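Local atomic coordinates of gluconate kinase (Lactobacillus acidophilus, PDB entry 3LL3), a protein that binds ATP and D-xylulose and, as an FGGY-family carbohydrate kinase, probably transfers phosphate from ATP to a sugar substrate such as gluconate or xylulose. Residues A[240-245]-A[265-269]. Numbering follows the deposited sequence.
Sequences GYLSTI and IRTIV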
loop_
_atom_site.group_PDB
_atom_site.type_symbol
_atom_site.label_atom_id
_atom_site.label_comp_id
_atom_site.label_asym_id
_atom_site.label_seq_id
_atom_site.Cartn_x
_atom_site.Cartn_y
_atom_site.Cartn_z
ATOM N N GLY A 240 9.507 30.329 -9.688
ATOM C CA GLY A 240 10.411 29.548 -8.858
ATOM C C GLY A 240 11.466 30.375 -8.142
ATOM O O GLY A 240 11.673 30.229 -6.934
ATOM N N TYR A 241 12.138 31.243 -8.888
ATOM C CA TYR A 241 13.161 32.108 -8.322
ATOM C C TYR A 241 12.555 33.140 -7.390
ATOM O O TYR A 241 13.030 33.329 -6.274
ATOM C CB TYR A 241 13.905 32.835 -9.436
ATOM C CG TYR A 241 14.880 33.861 -8.910
ATOM C CD1 TYR A 241 16.070 33.476 -8.301
ATOM C CD2 TYR A 241 14.596 35.210 -9.001
ATOM C CE1 TYR A 241 16.964 34.426 -7.819
ATOM C CE2 TYR A 241 15.477 36.160 -8.521
ATOM C CZ TYR A 241 16.658 35.763 -7.935
ATOM O OH TYR A 241 17.511 36.732 -7.463
ATOM N N LEU A 242 11.529 33.841 -7.874
ATOM C CA LEU A 242 10.896 34.890 -7.101
ATOM C C LEU A 242 10.248 34.360 -5.808
ATOM O O LEU A 242 10.335 35.010 -4.766
ATOM C CB LEU A 242 9.892 35.652 -7.957
ATOM C CG LEU A 242 10.567 36.494 -9.050
ATOM C CD1 LEU A 242 9.549 37.277 -9.870
ATOM C CD2 LEU A 242 11.586 37.430 -8.443
ATOM N N SER A 243 9.593 33.204 -5.888
ATOM C CA SER A 243 9.001 32.576 -4.718
ATOM C C SER A 243 10.059 32.247 -3.669
ATOM O O SER A 243 9.757 32.219 -2.492
ATOM C CB SER A 243 8.262 31.291 -5.099
ATOM O OG SER A 243 7.049 31.619 -5.737
ATOM N N THR A 244 11.287 31.974 -4.112
ATOM C CA THR A 244 12.394 31.661 -3.206
ATOM C C THR A 244 12.953 32.915 -2.509
ATOM O O THR A 244 13.004 32.981 -1.256
ATOM C CB THR A 244 13.525 30.911 -3.941
ATOM O OG1 THR A 244 12.980 29.779 -4.619
ATOM C CG2 THR A 244 14.591 30.440 -2.945
ATOM N N ILE A 245 13.367 33.913 -3.291
ATOM C CA ILE A 245 13.804 35.148 -2.656
ATOM C C ILE A 245 12.632 35.860 -1.960
ATOM O O ILE A 245 12.839 36.586 -1.003
ATOM C CB ILE A 245 14.543 36.120 -3.607
ATOM C CG1 ILE A 245 13.584 36.746 -4.622
ATOM C CG2 ILE A 245 15.704 35.413 -4.313
ATOM C CD1 ILE A 245 14.209 37.933 -5.400
ATOM N N ILE A 265 10.734 22.186 -3.204
ATOM C CA ILE A 265 11.855 22.525 -2.328
ATOM C C ILE A 265 12.974 23.190 -3.147
ATOM O O ILE A 265 13.371 22.676 -4.199
ATOM C CB ILE A 265 12.381 21.283 -1.543
ATOM C CG1 ILE A 265 13.473 21.699 -0.546
ATOM C CG2 ILE A 265 12.865 20.190 -2.474
ATOM C CD1 ILE A 265 12.903 22.426 0.711
ATOM N N ARG A 266 13.472 24.335 -2.681
ATOM C CA ARG A 266 14.473 25.095 -3.426
ATOM C C ARG A 266 15.494 25.790 -2.537
ATOM O O ARG A 266 15.228 26.111 -1.372
ATOM C CB ARG A 266 13.810 26.195 -4.229
ATOM C CG ARG A 266 12.712 25.754 -5.130
ATOM C CD ARG A 266 12.073 26.972 -5.732
ATOM N NE ARG A 266 10.928 26.644 -6.568
ATOM C CZ ARG A 266 9.662 26.904 -6.246
ATOM N NH1 ARG A 266 9.364 27.504 -5.087
ATOM N NH2 ARG A 266 8.693 26.568 -7.102
ATOM N N THR A 267 16.642 26.076 -3.130
ATOM C CA THR A 267 17.698 26.794 -2.446
ATOM C C THR A 267 18.584 27.478 -3.482
ATOM O O THR A 267 18.621 27.062 -4.632
ATOM C CB THR A 267 18.525 25.841 -1.547
ATOM O OG1 THR A 267 19.345 26.613 -0.662
ATOM C CG2 THR A 267 19.400 24.902 -2.400
ATOM N N ILE A 268 19.291 28.525 -3.076
ATOM C CA ILE A 268 20.120 29.292 -3.994
ATOM C C ILE A 268 21.579 29.141 -3.594
ATOM O O ILE A 268 21.928 29.346 -2.424
ATOM C CB ILE A 268 19.696 30.768 -3.981
ATOM C CG1 ILE A 268 18.302 30.903 -4.607
ATOM C CG2 ILE A 268 20.729 31.644 -4.695
ATOM C CD1 ILE A 268 17.667 32.253 -4.442
ATOM N N VAL A 269 22.416 28.758 -4.558
ATOM C CA VAL A 269 23.833 28.494 -4.300
ATOM C C VAL A 269 24.695 29.405 -5.169
ATOM O O VAL A 269 24.184 30.026 -6.112
ATOM C CB VAL A 269 24.195 27.005 -4.544
ATOM C CG1 VAL A 269 23.466 26.130 -3.556
ATOM C CG2 VAL A 269 23.821 26.590 -5.972
#
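The guanidinium of Arg266 has one face laid over Gly240, whose CA stands 3.6 Å above the plane and is displaced toward the rim; Gly240 O lies over that same face. Ser243 CB approaches the same group obliquely, 3.9 Å from Arg266 NH1. No hydrogen bond crosses between the segments: Gly240 O instead accepts one from Thr244 OG1 (2.7 Å), nearly in line with its carbonyl (C=O...donor angle 160°). With chi1 at -53°, Thr244 turns OG1 back beside its own backbone N, where it reaches that carbonyl one helical turn earlier and also presses on Arg266 CD at 3.2 Å. Arg266 NE is buried here without a partner. The axes of 240-245 and 265-269 approach to 8.8 Å and cross at -82°. They lie on helix 239-245 and strand 263-269, within the N-terminal and C-terminal FGGY family regions respectively (actin-like ATPase clan), so the contact packs one against the other. Arg266, its chain extended from CG to NE, also touches bound D-xylulose, whose pocket it lines. Further along the strand, Ile268 CD1 lies 4.1 Å from Tyr241 CE1, oblique to the ring, and 3.7 Å from Ile245 CG2. Thr244 CG2, the methyl branch anti to the backbone N, meets the same Ile268 CD1 at 3.9 Å, while Leu291 of the neighbouring strand touches both Thr244 and Ile268.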